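Long-range contacts in reducing-end xylose-releasing exo-oligoxylanase Rex8A (Paenibacillus barcinonensis, PDB 6SUD), which hydrolyses linear and branched xylooligosaccharides from their reducing ends, releasing xylose, as a family 8 exo-oligoxylanase in xylan breakdown: residues Leu17-Tyr23 with Val345-Asn350; Arg260-Ser264 with Arg306-Ile310; Ser290-Gln294 with Ala332-Gly338; Asp301-Tyr305 with Pro322-Leu326. The protein carries 1 engineered substitution. All blocks are in the same frame, centred on the assembly; numbering follows the deposited sequence.

In the fold
Contact 3 is the most buried of the four; the others are partly buried, and the centre of contact 1 lies farthest out, about 22 Å from the centre of the chain. Contacts 1 and 4 are mostly aromatic and aliphatic packing. Contact 3 relies on side-chain amides, and contact 2 on a single antiparallel bridge, waters and a stacked guanidinium. Consecutive elements are used: helix 322-331 in contact 4, the turn after it in contact 3, helix 341-349 in contact 1. L17 and V345 of contact 1 touch S333 of contact 3. F262 of contact 2 reaches both I293 of contact 3 and L325 of contact 4. Contact 2 alone holds a residue of the xylose pocket, S264.

Contact 1: residues Leu17-Tyr23 with Val345-Asn350; sequences LFQRSGY and VKRFWN
F18 and V345 mark the closest backbone approach, CA to CA 6.9 Å, where the short helix 17-20 meets the last turns of helix 341-349. G22, at positive phi, follows the short helix in a Schellman motif, and the chain then leads on to Y23. Three rings carry the contact. Y23 lies face to face on the five-membered ring of W349, with centroids 3.8 Å apart and planes 21° from parallel. The two side chains run past each other in opposite directions. Y23 CE1 lies 3.3 Å from both W349 CD1 and W349 NE1. W349 also turns an edge to F18. Its CE3 comes over one face of F18, off centre, 3.7 Å from F18 CD1, and the planes stand at 68°. The indole is thus used twice, by its face for Y23 and by its rim for F18. With CG anti to its backbone N (chi1 178°), W349 is carried out to both rings. F18 CZ meets F348 CD2 edge on at 3.8 Å, and F18 CD1 also packs on V345 CG1. At the outer end, the Y23 hydroxyl rests on the aliphatic part of K346, with Y23 OH 3.6 Å from K346 CG. R31 of helix 25-41 makes a cation-pi contact with W349 and bonds to its carbonyl oxygen. Helix 359-373 packs against F18 through M370 and L373. The contact therefore depends on ring shape and dispersion, and the aromatic cluster F18, Y23 and W349 fastens the N-terminal region to the late helix 341-349.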
loop_
_atom_site.group_PDB
_atom_site.type_symbol
_atom_site.label_atom_id
_atom_site.label_comp_id
_atom_site.label_asym_id
_atom_site.label_seq_id
_atom_site.Cartn_x
_atom_site.Cartn_y
_atom_site.Cartn_z
ATOM N N LEU A 17 11.394 14.520 6.397
ATOM C CA LEU A 17 12.555 13.883 7.056
ATOM C C LEU A 17 13.804 14.108 6.218
ATOM O O LEU A 17 14.873 14.101 6.827
ATOM C CB LEU A 17 12.282 12.395 7.279
ATOM C CG LEU A 17 11.174 12.141 8.291
ATOM C CD1 LEU A 17 11.174 10.705 8.750
ATOM C CD2 LEU A 17 11.338 13.063 9.480
ATOM N N PHE A 18 13.685 14.283 4.896
ATOM C CA PHE A 18 14.862 14.616 4.049
ATOM C C PHE A 18 15.404 15.976 4.506
ATOM O O PHE A 18 16.613 16.111 4.677
ATOM C CB PHE A 18 14.524 14.580 2.558
ATOM C CG PHE A 18 14.301 13.207 1.969
ATOM C CD1 PHE A 18 15.135 12.138 2.268
ATOM C CD2 PHE A 18 13.292 12.992 1.041
ATOM C CE1 PHE A 18 14.930 10.889 1.695
ATOM C CE2 PHE A 18 13.083 11.745 0.472
ATOM C CZ PHE A 18 13.904 10.692 0.797
ATOM N N GLN A 19 14.517 16.942 4.744
ATOM C CA GLN A 19 14.892 18.312 5.180
ATOM C C GLN A 19 15.450 18.278 6.605
ATOM O O GLN A 19 16.476 18.943 6.852
ATOM C CB GLN A 19 13.693 19.250 5.120
ATOM C CG GLN A 19 14.106 20.709 5.059
ATOM C CD GLN A 19 12.928 21.625 4.832
ATOM O OE1 GLN A 19 12.045 21.353 4.021
ATOM N NE2 GLN A 19 12.922 22.749 5.531
ATOM N N ARG A 20 14.807 17.540 7.515
ATOM C CA ARG A 20 15.246 17.439 8.937
ATOM C C ARG A 20 16.653 16.860 8.968
ATOM O O ARG A 20 17.445 17.172 9.868
ATOM C CB ARG A 20 14.269 16.569 9.731
ATOM C CG ARG A 20 14.796 16.112 11.082
ATOM C CD ARG A 20 13.813 15.206 11.791
ATOM N NE ARG A 20 12.452 15.731 11.805
ATOM C CZ ARG A 20 11.399 15.049 12.236
ATOM N NH1 ARG A 20 11.562 13.820 12.706
ATOM N NH2 ARG A 20 10.193 15.598 12.223
ATOM N N SER A 21 16.927 16.056 7.959
ATOM C CA SER A 21 18.186 15.301 7.816
ATOM C C SER A 21 19.268 16.126 7.114
ATOM O O SER A 21 20.413 15.640 7.034
ATOM C CB SER A 21 17.871 14.023 7.107
ATOM O OG SER A 21 19.042 13.312 6.751
ATOM N N GLY A 22 18.955 17.297 6.563
ATOM C CA GLY A 22 19.995 18.197 6.026
ATOM C C GLY A 22 19.870 18.470 4.543
ATOM O O GLY A 22 20.515 19.429 4.089
ATOM N N TYR A 23 19.092 17.684 3.795
ATOM C CA TYR A 23 18.950 17.866 2.327
ATOM C C TYR A 23 18.226 19.184 2.059
ATOM O O TYR A 23 17.373 19.588 2.873
ATOM C CB TYR A 23 18.267 16.659 1.688
ATOM C CG TYR A 23 19.042 15.388 1.914
ATOM C CD1 TYR A 23 20.216 15.145 1.224
ATOM C CD2 TYR A 23 18.642 14.465 2.863
ATOM C CE1 TYR A 23 20.961 13.998 1.446
ATOM C CE2 TYR A 23 19.361 13.302 3.083
ATOM C CZ TYR A 23 20.532 13.070 2.380
ATOM O OH TYR A 23 21.255 11.940 2.619
ATOM N N VAL A 345 17.202 7.038 6.490
ATOM C CA VAL A 345 16.776 8.164 5.614
ATOM C C VAL A 345 17.920 8.450 4.642
ATOM O O VAL A 345 17.652 8.610 3.434
ATOM C CB VAL A 345 16.413 9.421 6.432
ATOM C CG1 VAL A 345 16.225 10.643 5.550
ATOM C CG2 VAL A 345 15.175 9.218 7.284
ATOM N N LYS A 346 19.145 8.531 5.154
ATOM C CA LYS A 346 20.351 8.816 4.328
ATOM C C LYS A 346 20.615 7.640 3.383
ATOM O O LYS A 346 20.915 7.895 2.199
ATOM C CB LYS A 346 21.568 9.082 5.216
ATOM C CG LYS A 346 22.872 9.322 4.470
ATOM C CD LYS A 346 24.053 9.529 5.395
ATOM C CE LYS A 346 24.799 10.820 5.136
ATOM N NZ LYS A 346 25.834 10.653 4.089
ATOM N N ARG A 347 20.522 6.406 3.883
ATOM C CA ARG A 347 20.784 5.193 3.066
ATOM C C ARG A 347 19.802 5.189 1.889
ATOM O O ARG A 347 20.213 4.878 0.770
ATOM C CB ARG A 347 20.644 3.928 3.917
ATOM C CG ARG A 347 20.769 2.625 3.139
ATOM C CD ARG A 347 22.166 2.405 2.613
ATOM N NE ARG A 347 22.433 1.015 2.249
ATOM C CZ ARG A 347 22.154 0.460 1.067
ATOM N NH1 ARG A 347 21.566 1.154 0.100
ATOM N NH2 ARG A 347 22.450 -0.811 0.862
ATOM N N PHE A 348 18.542 5.531 2.152
ATOM C CA PHE A 348 17.482 5.525 1.118
ATOM C C PHE A 348 17.784 6.593 0.062
ATOM O O PHE A 348 17.703 6.294 -1.153
ATOM C CB PHE A 348 16.109 5.743 1.751
ATOM C CG PHE A 348 15.025 5.756 0.710
ATOM C CD1 PHE A 348 14.613 4.569 0.120
ATOM C CD2 PHE A 348 14.490 6.949 0.256
ATOM C CE1 PHE A 348 13.645 4.577 -0.869
ATOM C CE2 PHE A 348 13.532 6.955 -0.738
ATOM C CZ PHE A 348 13.105 5.768 -1.287
ATOM N N TRP A 349 18.110 7.807 0.508
ATOM C CA TRP A 349 18.435 8.956 -0.378
ATOM C C TRP A 349 19.514 8.523 -1.377
ATOM O O TRP A 349 19.437 8.911 -2.563
ATOM C CB TRP A 349 18.882 10.179 0.440
ATOM C CG TRP A 349 19.275 11.350 -0.405
ATOM C CD1 TRP A 349 20.526 11.625 -0.874
ATOM C CD2 TRP A 349 18.417 12.387 -0.920
ATOM N NE1 TRP A 349 20.513 12.771 -1.624
ATOM C CE2 TRP A 349 19.236 13.265 -1.664
ATOM C CE3 TRP A 349 17.050 12.673 -0.812
ATOM C CZ2 TRP A 349 18.728 14.387 -2.316
ATOM C CZ3 TRP A 349 16.548 13.790 -1.446
ATOM C CH2 TRP A 349 17.376 14.632 -2.194
ATOM N N ASN A 350 20.480 7.731 -0.916
ATOM C CA ASN A 350 21.678 7.351 -1.709
ATOM C C ASN A 350 21.398 6.072 -2.512
ATOM O O ASN A 350 22.295 5.651 -3.255
ATOM C CB ASN A 350 22.899 7.271 -0.793
ATOM C CG ASN A 350 23.263 8.624 -0.225
ATOM O OD1 ASN A 350 23.298 8.813 0.990
ATOM N ND2 ASN A 350 23.494 9.585 -1.101
#

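Contact 2: residues Arg260-Ser264 with Arg306-Ile310; sequences RHFYS and RRYTI
Y263 and R307 lie flat on each other. The guanidinium plane is 20° from that of the ring, and R307 CZ sits 3.6 Å from the Y263 ring centroid, almost on the ring normal. This is a stacked cation-pi pair. R307 NH2 is over the ring, 3.4 Å from Y263 CE2, while NH1 lies nearer CG and CB. A bend at chi3 (-60°) folds the arginine end back over the tyrosine. R307 NE also makes a salt bridge to E317, outside the two segments, so the group has a charged partner as well as the ring. On the other side of the backbone the F262 and Y308 rings meet obliquely, CD2 to CD2 4.3 Å. Between these side chains the same two residues form a single antiparallel hydrogen-bonded pair. F262 N gives to Y308 O at 2.8 Å, and Y308 N returns to F262 O at 3.2 Å, in the carbonyl plane on a lone pair. H261 CB packs on Y308 O, and its ring lies beside T309. One water links R260 O, H261 ND1 and I310 N. A second donates to both F262 O and R306 O and extends the bridge. An alanine in place of Y263 would remove the ring, and R307 would probably lose the surface that holds its guanidinium flat. The next residue, S264, touches bound xylose, and the Y263 side chain is about 7 Å from that of D265, the inferred proton acceptor. The cation-pi stacking and backbone bonds are consistent with a loop held in place beside the sugar site.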
loop_
_atom_site.group_PDB
_atom_site.type_symbol
_atom_site.label_atom_id
_atom_site.label_comp_id
_atom_site.label_asym_id
_atom_site.label_seq_id
_atom_site.Cartn_x
_atom_site.Cartn_y
_atom_site.Cartn_z
ATOM N N ARG A 260 4.376 -17.895 6.236
ATOM C CA ARG A 260 4.535 -17.755 7.708
ATOM C C ARG A 260 5.667 -16.796 8.060
ATOM O O ARG A 260 5.779 -16.437 9.239
ATOM C CB ARG A 260 4.816 -19.123 8.323
ATOM C CG ARG A 260 3.616 -20.053 8.247
ATOM C CD ARG A 260 3.898 -21.399 8.886
ATOM N NE ARG A 260 5.000 -22.031 8.175
ATOM C CZ ARG A 260 5.594 -23.170 8.523
ATOM N NH1 ARG A 260 5.206 -23.831 9.601
ATOM N NH2 ARG A 260 6.594 -23.634 7.795
ATOM N N HIS A 261 6.487 -16.422 7.079
ATOM C CA HIS A 261 7.789 -15.758 7.322
ATOM C C HIS A 261 7.767 -14.307 6.859
ATOM O O HIS A 261 6.775 -13.881 6.230
ATOM C CB HIS A 261 8.900 -16.550 6.649
ATOM C CG HIS A 261 8.837 -17.990 7.007
ATOM N ND1 HIS A 261 9.004 -18.432 8.310
ATOM C CD2 HIS A 261 8.599 -19.087 6.256
ATOM C CE1 HIS A 261 8.885 -19.746 8.341
ATOM N NE2 HIS A 261 8.649 -20.174 7.091
ATOM N N PHE A 262 8.855 -13.589 7.157
ATOM C CA PHE A 262 9.040 -12.175 6.762
ATOM C C PHE A 262 9.637 -12.138 5.354
ATOM O O PHE A 262 10.835 -12.434 5.182
ATOM C CB PHE A 262 9.892 -11.429 7.787
ATOM C CG PHE A 262 9.960 -9.946 7.533
ATOM C CD1 PHE A 262 8.907 -9.113 7.886
ATOM C CD2 PHE A 262 11.059 -9.387 6.915
ATOM C CE1 PHE A 262 8.973 -7.743 7.654
ATOM C CE2 PHE A 262 11.116 -8.029 6.660
ATOM C CZ PHE A 262 10.075 -7.204 7.030
ATOM N N TYR A 263 8.785 -11.811 4.385
ATOM C CA TYR A 263 9.075 -11.727 2.931
ATOM C C TYR A 263 8.189 -10.621 2.338
ATOM O O TYR A 263 7.493 -9.933 3.087
ATOM C CB TYR A 263 8.840 -13.085 2.269
ATOM C CG TYR A 263 9.688 -13.386 1.053
ATOM C CD1 TYR A 263 11.072 -13.386 1.131
ATOM C CD2 TYR A 263 9.103 -13.709 -0.162
ATOM C CE1 TYR A 263 11.855 -13.683 0.025
ATOM C CE2 TYR A 263 9.872 -14.008 -1.279
ATOM C CZ TYR A 263 11.250 -13.996 -1.182
ATOM O OH TYR A 263 11.990 -14.291 -2.292
ATOM N N SER A 264 8.186 -10.501 1.010
ATOM C CA SER A 264 7.702 -9.348 0.194
ATOM C C SER A 264 6.443 -8.655 0.747
ATOM O O SER A 264 6.493 -7.434 0.898
ATOM C CB SER A 264 7.466 -9.803 -1.209
ATOM O OG SER A 264 8.627 -10.439 -1.709
ATOM N N ARG A 306 17.670 -11.275 3.586
ATOM C CA ARG A 306 17.184 -12.650 3.319
ATOM C C ARG A 306 15.674 -12.705 3.562
ATOM O O ARG A 306 15.075 -11.669 3.922
ATOM C CB ARG A 306 17.867 -13.649 4.256
ATOM C CG ARG A 306 19.369 -13.470 4.397
ATOM C CD ARG A 306 20.096 -13.764 3.112
ATOM N NE ARG A 306 21.535 -13.726 3.343
ATOM C CZ ARG A 306 22.273 -14.752 3.767
ATOM N NH1 ARG A 306 21.727 -15.937 4.005
ATOM N NH2 ARG A 306 23.572 -14.582 3.946
ATOM N N ARG A 307 15.083 -13.872 3.356
ATOM C CA ARG A 307 13.816 -14.237 4.030
ATOM C C ARG A 307 14.169 -14.466 5.500
ATOM O O ARG A 307 15.256 -14.975 5.757
ATOM C CB ARG A 307 13.202 -15.494 3.411
ATOM C CG ARG A 307 11.843 -15.871 3.984
ATOM C CD ARG A 307 11.419 -17.251 3.490
ATOM N NE ARG A 307 11.301 -17.318 2.036
ATOM C CZ ARG A 307 10.207 -17.032 1.325
ATOM N NH1 ARG A 307 9.086 -16.655 1.916
ATOM N NH2 ARG A 307 10.234 -17.119 0.007
ATOM N N TYR A 308 13.287 -14.119 6.433
ATOM C CA TYR A 308 13.544 -14.311 7.884
ATOM C C TYR A 308 12.321 -14.951 8.528
ATOM O O TYR A 308 11.226 -14.677 8.087
ATOM C CB TYR A 308 13.846 -12.989 8.595
ATOM C CG TYR A 308 15.046 -12.235 8.070
ATOM C CD1 TYR A 308 16.319 -12.451 8.579
ATOM C CD2 TYR A 308 14.901 -11.290 7.069
ATOM C CE1 TYR A 308 17.415 -11.759 8.078
ATOM C CE2 TYR A 308 15.985 -10.582 6.573
ATOM C CZ TYR A 308 17.244 -10.809 7.089
ATOM O OH TYR A 308 18.313 -10.139 6.561
ATOM N N THR A 309 12.523 -15.774 9.551
ATOM C CA THR A 309 11.402 -16.183 10.429
ATOM C C THR A 309 11.036 -14.926 11.217
ATOM O O THR A 309 11.875 -14.011 11.266
ATOM C CB THR A 309 11.752 -17.366 11.334
ATOM O OG1 THR A 309 12.718 -16.887 12.274
ATOM C CG2 THR A 309 12.238 -18.574 10.563
ATOM N N ILE A 310 9.866 -14.850 11.837
ATOM C CA ILE A 310 9.480 -13.574 12.512
ATOM C C ILE A 310 10.320 -13.380 13.784
ATOM O O ILE A 310 10.404 -12.213 14.222
ATOM C CB ILE A 310 7.964 -13.435 12.756
ATOM C CG1 ILE A 310 7.418 -14.525 13.678
ATOM C CG2 ILE A 310 7.220 -13.357 11.428
ATOM C CD1 ILE A 310 5.993 -14.328 14.089
HETATM O O HOH W 1 8.137 -17.015 10.810
HETATM O O HOH W 2 12.512 -10.713 3.616
#

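Contact 3: residues Ser290-Gln294 with Ala332-Gly338; sequences SNRIQ and ASLAADG
N291 and Q294 reach the turn 332-338 from one side of helix 285-297, each with its CG anti to the carbonyl carbon. Q294 then runs extended, and its amide arrives at S333. N291 is shorter and meets the end of the turn. D337 has CG between its backbone N and carbonyl carbon (chi1 64°), which swings the carboxylate back to N291. The amide and carboxylate planes are then 18° apart. N291 OD1 accepts from D337 N at 2.9 Å, in the carbonyl plane on a lone pair, and takes a weak second bond from G338 N. N291 ND2 gives to D337 OD1 at 2.9 Å, tilted slightly from the amide plane. One asparagine thus pairs with both backbone and side chain of D337. Q294 NE2 gives to S333 OG at 2.8 Å, in the amide plane, and also to N329 O. S333 OG in turn bonds A341 O. This buried amide nitrogen therefore has two acceptors. A336 fits between the two amides, with its CB 3.2 Å from N291 OD1 and 3.3 Å from Q294 OE1. S290 packs against the start of the turn, its CB 3.4 Å from A332 O and its OG 3.3 Å from A335 CB. That hydroxyl bonds Q286 O one turn back in its own helix. Such small residues let the turn come close, N291 and A336 being 4.9 Å apart at CA. The turn joins helix 322-331 to helix 341-349, so helix 285-297 holds the connection between them, while helix 268-280 packs against L334, A335 and I293.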
loop_
_atom_site.group_PDB
_atom_site.type_symbol
_atom_site.label_atom_id
_atom_site.label_comp_id
_atom_site.label_asym_id
_atom_site.label_seq_id
_atom_site.Cartn_x
_atom_site.Cartn_y
_atom_site.Cartn_z
ATOM N N SER A 290 8.327 0.751 15.040
ATOM C CA SER A 290 9.244 1.361 14.045
ATOM C C SER A 290 10.705 1.254 14.524
ATOM O O SER A 290 11.552 0.866 13.717
ATOM C CB SER A 290 8.820 2.765 13.731
ATOM O OG SER A 290 7.472 2.773 13.269
ATOM N N ASN A 291 11.004 1.597 15.772
ATOM C CA ASN A 291 12.377 1.487 16.348
ATOM C C ASN A 291 12.888 0.034 16.242
ATOM O O ASN A 291 14.090 -0.160 15.963
ATOM C CB ASN A 291 12.413 1.965 17.804
ATOM C CG ASN A 291 12.168 3.453 17.962
ATOM O OD1 ASN A 291 12.331 4.222 17.025
ATOM N ND2 ASN A 291 11.785 3.883 19.150
ATOM N N ARG A 292 12.024 -0.948 16.519
ATOM C CA ARG A 292 12.399 -2.385 16.595
ATOM C C ARG A 292 12.803 -2.884 15.224
ATOM O O ARG A 292 13.906 -3.464 15.112
ATOM C CB ARG A 292 11.259 -3.282 17.083
ATOM C CG ARG A 292 11.034 -3.160 18.570
ATOM C CD ARG A 292 10.135 -4.205 19.183
ATOM N NE ARG A 292 9.895 -3.738 20.550
ATOM C CZ ARG A 292 8.720 -3.391 21.074
ATOM N NH1 ARG A 292 7.601 -3.485 20.372
ATOM N NH2 ARG A 292 8.660 -2.981 22.328
ATOM N N ILE A 293 11.956 -2.658 14.221
ATOM C CA ILE A 293 12.286 -3.184 12.867
ATOM C C ILE A 293 13.546 -2.476 12.365
ATOM O O ILE A 293 14.375 -3.166 11.774
ATOM C CB ILE A 293 11.098 -3.132 11.890
ATOM C CG1 ILE A 293 11.300 -4.169 10.784
ATOM C CG2 ILE A 293 10.853 -1.727 11.369
ATOM C CD1 ILE A 293 10.164 -4.270 9.787
ATOM N N GLN A 294 13.730 -1.177 12.636
ATOM C CA GLN A 294 14.965 -0.464 12.187
ATOM C C GLN A 294 16.183 -1.021 12.929
ATOM O O GLN A 294 17.208 -1.221 12.301
ATOM C CB GLN A 294 14.844 1.046 12.363
ATOM C CG GLN A 294 14.061 1.699 11.235
ATOM C CD GLN A 294 14.121 3.204 11.283
ATOM O OE1 GLN A 294 14.514 3.811 12.283
ATOM N NE2 GLN A 294 13.753 3.819 10.172
ATOM N N ALA A 332 9.751 3.878 7.960
ATOM C CA ALA A 332 9.526 3.721 9.416
ATOM C C ALA A 332 10.094 4.926 10.177
ATOM O O ALA A 332 9.724 5.089 11.348
ATOM C CB ALA A 332 10.135 2.439 9.918
ATOM N N SER A 333 10.947 5.739 9.537
ATOM C CA SER A 333 11.530 6.968 10.142
ATOM C C SER A 333 10.460 8.046 10.371
ATOM O O SER A 333 10.732 8.959 11.186
ATOM C CB SER A 333 12.688 7.467 9.359
ATOM O OG SER A 333 13.781 6.555 9.499
ATOM N N LEU A 334 9.291 7.974 9.717
ATOM C CA LEU A 334 8.156 8.870 10.083
ATOM C C LEU A 334 7.783 8.670 11.559
ATOM O O LEU A 334 7.260 9.633 12.149
ATOM C CB LEU A 334 6.937 8.635 9.184
ATOM C CG LEU A 334 7.002 9.242 7.787
ATOM C CD1 LEU A 334 5.856 8.737 6.922
ATOM C CD2 LEU A 334 7.007 10.754 7.843
ATOM N N ALA A 335 8.003 7.484 12.130
ATOM C CA ALA A 335 7.558 7.150 13.506
ATOM C C ALA A 335 8.747 6.890 14.437
ATOM O O ALA A 335 8.658 7.247 15.614
ATOM C CB ALA A 335 6.621 5.973 13.475
ATOM N N ALA A 336 9.810 6.258 13.943
ATOM C CA ALA A 336 10.972 5.854 14.770
ATOM C C ALA A 336 11.640 7.112 15.339
ATOM O O ALA A 336 11.736 8.130 14.617
ATOM C CB ALA A 336 11.944 5.031 13.958
ATOM N N ASP A 337 12.065 7.051 16.592
ATOM C CA ASP A 337 12.866 8.127 17.242
ATOM C C ASP A 337 14.157 7.527 17.806
ATOM O O ASP A 337 14.792 8.174 18.673
ATOM C CB ASP A 337 12.046 8.814 18.328
ATOM C CG ASP A 337 11.684 7.887 19.472
ATOM O OD1 ASP A 337 12.128 6.716 19.439
ATOM O OD2 ASP A 337 10.969 8.341 20.385
ATOM N N GLY A 338 14.526 6.333 17.337
ATOM C CA GLY A 338 15.713 5.595 17.816
ATOM C C GLY A 338 16.983 6.014 17.086
ATOM O O GLY A 338 16.957 6.953 16.283
#

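Contact 4: residues Asp301-Tyr305 with Pro322-Leu326; sequences DVSDY and PVGLL
Y305 presents one ring face to L325 and its edge to P322. L325 CD2 makes a CH-pi contact over that face, toward the rim, 3.8 Å from the ring centroid. The opposite face is covered from its own segment by V302 CA, above the centre. P322 O lies in the ring plane at the edge, 3.5 Å from Y305 CD2. That oxygen also accepts the helical bond from L326 N, so it is already paired. The L325 side chain leaves its helix opposite the backbone N (chi1 176°) and so lays CD2 on the ring. From the V302 face of the ring, the valine side chain goes on to helix 322-331. Its CG2 meets L326 CD2 at 3.9 Å, the side chains crossing at about a right angle, and its CG1 lies 4.0 Å from P322 CB. A serine in place of Y305 would probably leave L325 CD2 and V302 without the flat surface between them, opening a gap. F297 meets the Y305 ring edge to face. An Asx turn, S303 N to D301 OD1, starts the short 3-10 segment 302-304. The arrangement packs a loop onto the first turn of helix 322-331, just after H321 of the xylose pocket, within the (alpha/alpha)6 barrel of family 8 hydrolases.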
loop_
_atom_site.group_PDB
_atom_site.type_symbol
_atom_site.label_atom_id
_atom_site.label_comp_id
_atom_site.label_asym_id
_atom_site.label_seq_id
_atom_site.Cartn_x
_atom_site.Cartn_y
_atom_site.Cartn_z
ATOM N N ASP A 301 23.452 -5.411 5.641
ATOM C CA ASP A 301 23.591 -4.796 4.301
ATOM C C ASP A 301 22.357 -5.160 3.477
ATOM O O ASP A 301 21.955 -6.329 3.514
ATOM C CB ASP A 301 24.823 -5.304 3.559
ATOM C CG ASP A 301 25.210 -4.404 2.399
ATOM O OD1 ASP A 301 25.017 -4.835 1.243
ATOM O OD2 ASP A 301 25.660 -3.267 2.652
ATOM N N VAL A 302 21.853 -4.212 2.690
ATOM C CA VAL A 302 20.689 -4.407 1.775
ATOM C C VAL A 302 20.965 -5.593 0.842
ATOM O O VAL A 302 20.044 -6.373 0.583
ATOM C CB VAL A 302 20.414 -3.121 0.979
ATOM C CG1 VAL A 302 19.346 -3.317 -0.083
ATOM C CG2 VAL A 302 20.046 -1.965 1.890
ATOM N N SER A 303 22.196 -5.765 0.370
ATOM C CA SER A 303 22.530 -6.877 -0.558
ATOM C C SER A 303 22.541 -8.224 0.180
ATOM O O SER A 303 22.589 -9.260 -0.503
ATOM C CB SER A 303 23.832 -6.609 -1.246
ATOM O OG SER A 303 24.889 -6.683 -0.308
ATOM N N ASP A 304 22.476 -8.212 1.513
ATOM C CA ASP A 304 22.469 -9.416 2.374
ATOM C C ASP A 304 21.059 -9.722 2.888
ATOM O O ASP A 304 20.912 -10.741 3.567
ATOM C CB ASP A 304 23.379 -9.188 3.576
ATOM C CG ASP A 304 23.797 -10.466 4.261
ATOM O OD1 ASP A 304 23.808 -11.534 3.600
ATOM O OD2 ASP A 304 24.138 -10.380 5.440
ATOM N N TYR A 305 20.069 -8.860 2.632
ATOM C CA TYR A 305 18.682 -9.099 3.111
ATOM C C TYR A 305 18.238 -10.498 2.668
ATOM O O TYR A 305 18.411 -10.856 1.493
ATOM C CB TYR A 305 17.734 -8.039 2.555
ATOM C CG TYR A 305 17.774 -6.671 3.181
ATOM C CD1 TYR A 305 18.362 -6.429 4.414
ATOM C CD2 TYR A 305 17.167 -5.607 2.539
ATOM C CE1 TYR A 305 18.349 -5.168 4.990
ATOM C CE2 TYR A 305 17.130 -4.344 3.104
ATOM C CZ TYR A 305 17.712 -4.127 4.342
ATOM O OH TYR A 305 17.684 -2.878 4.889
ATOM N N PRO A 322 14.920 -6.514 -2.258
ATOM C CA PRO A 322 15.656 -5.890 -1.154
ATOM C C PRO A 322 15.605 -4.354 -1.123
ATOM O O PRO A 322 15.727 -3.779 -0.042
ATOM C CB PRO A 322 17.089 -6.396 -1.387
ATOM C CG PRO A 322 17.166 -6.534 -2.885
ATOM C CD PRO A 322 15.814 -7.108 -3.267
ATOM N N VAL A 323 15.447 -3.716 -2.286
ATOM C CA VAL A 323 15.257 -2.242 -2.389
ATOM C C VAL A 323 13.890 -1.895 -1.777
ATOM O O VAL A 323 13.821 -0.915 -1.004
ATOM C CB VAL A 323 15.441 -1.746 -3.837
ATOM C CG1 VAL A 323 15.002 -0.294 -4.036
ATOM C CG2 VAL A 323 16.895 -1.926 -4.255
ATOM N N GLY A 324 12.856 -2.688 -2.057
ATOM C CA GLY A 324 11.528 -2.566 -1.423
ATOM C C GLY A 324 11.614 -2.633 0.094
ATOM O O GLY A 324 11.054 -1.748 0.793
ATOM N N LEU A 325 12.336 -3.621 0.610
ATOM C CA LEU A 325 12.556 -3.770 2.063
ATOM C C LEU A 325 13.286 -2.532 2.608
ATOM O O LEU A 325 12.814 -1.968 3.610
ATOM C CB LEU A 325 13.342 -5.051 2.338
ATOM C CG LEU A 325 13.714 -5.271 3.804
ATOM C CD1 LEU A 325 12.563 -4.965 4.746
ATOM C CD2 LEU A 325 14.194 -6.695 4.004
ATOM N N LEU A 326 14.394 -2.101 1.990
ATOM C CA LEU A 326 15.115 -0.877 2.443
ATOM C C LEU A 326 14.134 0.300 2.477
ATOM O O LEU A 326 14.148 1.046 3.459
ATOM C CB LEU A 326 16.294 -0.548 1.522
ATOM C CG LEU A 326 16.934 0.810 1.813
ATOM C CD1 LEU A 326 17.518 0.827 3.221
ATOM C CD2 LEU A 326 17.971 1.169 0.773
#